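Local coordinates for endo-1,4-beta-xylanase C (Paenibacillus barcinonensis, PDB 4XUR), which hydrolyses internal beta-1,4-xylosidic linkages of xylan and is represented by its second CBM22 module, a xylan-binding domain, at residues S79-Y84 against V166-I171. Sequence-based numbering, arbitrary orientation.
Sequences SFWAMY and VDDVQI. With CA (calcium ion), chain G.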
ATOM      1  N   SER A  79       8.131   3.611   4.089  1.00 11.45           N
ATOM      2  CA  SER A  79       7.257   4.826   4.105  1.00 11.00           C
ATOM      3  C   SER A  79       6.578   5.088   2.790  1.00 11.66           C
ATOM      4  O   SER A  79       6.976   4.608   1.740  1.00 11.54           O
ATOM      5  CB  SER A  79       8.092   6.033   4.467  1.00 11.76           C
ATOM      6  OG  SER A  79       9.103   6.285   3.464  1.00 11.75           O
ATOM      7  N   PHE A  80       5.475   5.869   2.869  1.00 11.56           N
ATOM      8  CA  PHE A  80       4.772   6.365   1.676  1.00 11.14           C
ATOM      9  C   PHE A  80       3.846   7.490   2.057  1.00 11.43           C
ATOM     10  O   PHE A  80       3.522   7.630   3.200  1.00 11.70           O
ATOM     11  CB  PHE A  80       4.009   5.264   0.920  1.00  9.78           C
ATOM     12  CG  PHE A  80       2.790   4.702   1.607  1.00 11.38           C
ATOM     13  CD1 PHE A  80       2.886   3.567   2.426  1.00 10.61           C
ATOM     14  CD2 PHE A  80       1.503   5.213   1.339  1.00 10.70           C
ATOM     15  CE1 PHE A  80       1.741   2.977   2.977  1.00 10.80           C
ATOM     16  CE2 PHE A  80       0.374   4.653   1.904  1.00 11.03           C
ATOM     17  CZ  PHE A  80       0.499   3.531   2.715  1.00 10.64           C
ATOM     18  N   TRP A  81       3.430   8.265   1.045  1.00 11.44           N
ATOM     19  CA  TRP A  81       2.470   9.378   1.218  1.00 11.86           C
ATOM     20  C   TRP A  81       1.188   9.025   0.609  1.00 11.74           C
ATOM     21  O   TRP A  81       1.148   8.400  -0.464  1.00 12.38           O
ATOM     22  CB  TRP A  81       3.025  10.632   0.585  1.00 10.81           C
ATOM     23  CG  TRP A  81       4.270  11.151   1.297  1.00 11.92           C
ATOM     24  CD1 TRP A  81       5.532  10.692   1.151  1.00 12.90           C
ATOM     25  CD2 TRP A  81       4.347  12.255   2.203  1.00 13.74           C
ATOM     26  NE1 TRP A  81       6.390  11.363   1.964  1.00 13.47           N
ATOM     27  CE2 TRP A  81       5.691  12.324   2.642  1.00 13.98           C
ATOM     28  CE3 TRP A  81       3.409  13.096   2.772  1.00 13.38           C
ATOM     29  CZ2 TRP A  81       6.125  13.304   3.536  1.00 14.62           C
ATOM     30  CZ3 TRP A  81       3.852  14.063   3.668  1.00 14.43           C
ATOM     31  CH2 TRP A  81       5.176  14.129   4.065  1.00 12.93           C
ATOM     32  N   ALA A  82       0.098   9.406   1.266  1.00 12.16           N
ATOM     33  CA  ALA A  82      -1.246   9.069   0.789  1.00 12.61           C
ATOM     34  C   ALA A  82      -2.129  10.281   0.887  1.00 13.25           C
ATOM     35  O   ALA A  82      -1.876  11.167   1.746  1.00 13.35           O
ATOM     36  CB  ALA A  82      -1.832   7.912   1.579  1.00 12.23           C
ATOM     37  N   MET A  83      -3.140  10.326   0.011  1.00 13.36           N
ATOM     38  CA  MET A  83      -4.142  11.433  -0.045  1.00 14.56           C
ATOM     39  C   MET A  83      -5.461  10.911  -0.597  1.00 15.08           C
ATOM     40  O   MET A  83      -5.483  10.035  -1.446  1.00 13.87           O
ATOM     41  CB  MET A  83      -3.582  12.606  -0.851  1.00 14.54           C
ATOM     42  CG  MET A  83      -4.449  13.890  -0.833  1.00 16.42           C
ATOM     43  SD  MET A  83      -5.718  13.897  -2.117  1.00 17.06           S
ATOM     44  CE  MET A  83      -4.711  14.353  -3.515  1.00 18.59           C
ATOM     45  N   TYR A  84      -6.585  11.527  -0.116  1.00 15.74           N
ATOM     46  CA  TYR A  84      -7.906  11.311  -0.702  1.00 17.24           C
ATOM     47  C   TYR A  84      -8.590  12.704  -0.844  1.00 17.19           C
ATOM     48  O   TYR A  84      -8.349  13.555  -0.079  1.00 16.78           O
ATOM     49  CB  TYR A  84      -8.724  10.332   0.154  1.00 16.62           C
ATOM     50  CG  TYR A  84      -9.380  10.890   1.416  1.00 17.36           C
ATOM     51  CD1 TYR A  84      -8.634  11.101   2.590  1.00 17.81           C
ATOM     52  CD2 TYR A  84     -10.715  11.257   1.408  1.00 17.43           C
ATOM     53  CE1 TYR A  84      -9.225  11.564   3.749  1.00 18.20           C
ATOM     54  CE2 TYR A  84     -11.319  11.749   2.576  1.00 17.03           C
ATOM     55  CZ  TYR A  84     -10.590  11.974   3.692  1.00 17.73           C
ATOM     56  OH  TYR A  84     -11.195  12.472   4.829  1.00 17.18           O
ATOM     57  N   VAL A 166      -1.545   7.250  -3.691  1.00 12.12           N
ATOM     58  CA  VAL A 166      -0.269   7.109  -2.982  1.00 12.55           C
ATOM     59  C   VAL A 166       0.905   7.603  -3.837  1.00 11.50           C
ATOM     60  O   VAL A 166       0.787   7.622  -5.062  1.00 12.39           O
ATOM     61  CB  VAL A 166       0.075   5.645  -2.546  1.00 11.67           C
ATOM     62  CG1 VAL A 166      -1.009   5.094  -1.615  1.00 12.00           C
ATOM     63  CG2 VAL A 166       0.262   4.727  -3.728  1.00 11.88           C
ATOM     64  N   ASP A 167       1.966   8.031  -3.193  1.00 11.36           N
ATOM     65  CA  ASP A 167       3.158   8.575  -3.860  1.00 11.99           C
ATOM     66  C   ASP A 167       4.391   8.450  -2.960  1.00 11.75           C
ATOM     67  O   ASP A 167       4.288   8.220  -1.759  1.00 11.95           O
ATOM     68  CB  ASP A 167       2.919  10.063  -4.233  1.00 11.34           C
ATOM     69  CG  ASP A 167       3.757  10.551  -5.373  1.00 11.67           C
ATOM     70  OD1 ASP A 167       4.456   9.768  -6.083  1.00 10.05           O
ATOM     71  OD2 ASP A 167       3.672  11.781  -5.607  1.00 10.54           O
ATOM     72  N   ASP A 168       5.570   8.578  -3.563  1.00 13.11           N
ATOM     73  CA  ASP A 168       6.850   8.656  -2.832  1.00 13.51           C
ATOM     74  C   ASP A 168       7.040   7.475  -1.840  1.00 12.29           C
ATOM     75  O   ASP A 168       7.336   7.682  -0.646  1.00 12.43           O
ATOM     76  CB  ASP A 168       7.011  10.015  -2.136  1.00 14.34           C
ATOM     77  CG  ASP A 168       7.281  11.157  -3.127  1.00 14.45           C
ATOM     78  OD1 ASP A 168       7.747  10.900  -4.289  1.00 14.14           O
ATOM     79  OD2 ASP A 168       6.993  12.327  -2.758  1.00 15.53           O
ATOM     80  N   VAL A 169       6.843   6.275  -2.350  1.00 11.94           N
ATOM     81  CA  VAL A 169       7.010   5.037  -1.585  1.00 12.70           C
ATOM     82  C   VAL A 169       8.508   4.763  -1.541  1.00 13.79           C
ATOM     83  O   VAL A 169       9.191   4.814  -2.582  1.00 14.44           O
ATOM     84  CB  VAL A 169       6.334   3.844  -2.270  1.00 12.76           C
ATOM     85  CG1 VAL A 169       6.528   2.618  -1.412  1.00 11.76           C
ATOM     86  CG2 VAL A 169       4.845   4.093  -2.468  1.00 12.86           C
ATOM     87  N   GLN A 170       9.024   4.520  -0.348  1.00 14.33           N
ATOM     88  CA  GLN A 170      10.425   4.284  -0.171  1.00 13.73           C
ATOM     89  C   GLN A 170      10.646   3.206   0.861  1.00 13.71           C
ATOM     90  O   GLN A 170       9.963   3.153   1.877  1.00 12.98           O
ATOM     91  CB  GLN A 170      11.100   5.586   0.234  1.00 15.07           C
ATOM     92  CG  GLN A 170      12.618   5.527   0.280  1.00 17.31           C
ATOM     93  CD  GLN A 170      13.244   6.933   0.397  1.00 19.28           C
ATOM     94  OE1 GLN A 170      13.167   7.710  -0.525  1.00 23.11           O
ATOM     95  NE2 GLN A 170      13.856   7.239   1.549  1.00 22.10           N
ATOM     96  N   ILE A 171      11.641   2.325   0.606  1.00 12.11           N
ATOM     97  CA  ILE A 171      12.105   1.413   1.629  1.00 11.96           C
ATOM     98  C   ILE A 171      13.633   1.615   1.846  1.00 12.08           C
ATOM     99  O   ILE A 171      14.352   1.755   0.895  1.00 11.57           O
ATOM    100  CB  ILE A 171      11.913  -0.062   1.229  1.00 12.49           C
ATOM    101  CG1 ILE A 171      10.417  -0.329   0.915  1.00 12.32           C
ATOM    102  CG2 ILE A 171      12.393  -0.969   2.315  1.00 11.41           C
ATOM    103  CD1 ILE A 171      10.037  -1.737   0.444  1.00 13.24           C
TER
HETATM  104 CA    CA G1005       5.074  11.538  -7.697  1.00 16.43          CA
HETATM  105  O   HOH W   1       8.363   8.368   1.681  1.00 16.05           O
HETATM  106  O   HOH W   2       6.880  12.178  -6.610  1.00 16.82           O
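A beta bulge interrupts the antiparallel pairing of strands 75-83 and 164-173, where S79-W81 pair with D167-Q170. S79 and Q170 exchange two backbone bonds: S79 N to Q170 O is 2.9 Å and nearly straight, and Q170 N returns to S79 O. W81 and D167 form the next such pair, with W81 N to D167 O also 2.9 Å. Between these pairs one strand has F80, the other D168 and V169. D168 and V169 form a G1 bulge against strand 16-18, D168 with a positive phi of 53°. D168 O accepts a bond from a water at 2.6 Å, and that water also bonds S79 OG.

These strands belong to the larger sheet of the CBM22 beta-sandwich. Strand 75-83 has strand 124-131 on its other side. F80, A82, V166 and V169 lie on the face toward the second sheet. F80 CG sits between the backbone N and the carbonyl carbon (chi1 70°). V166 CG1 meets the ring obliquely, at CD2 and CE2, 3.8 Å from CE2, while F80 CB meets V169 CG2 at 3.7 Å. M144 and A146 of the second sheet also touch the F80 side chain.

W81 is on the other face, with D167. Its CD1 lies 3.7 Å from D168 CB, the indole nearly perpendicular to the D168 carboxylate, and H44 stacks on the indole. D167 CG is anti to the backbone N (chi1 -156°), and the carboxylate chelates calcium through OD1 and OD2, both 2.5 Å from the ion. D19, E21, S46 and R48 supply other ligands, and H44 N bonds to D167 OD2. D168 is second-shell: its OD1 accepts a bond from a calcium-bound water.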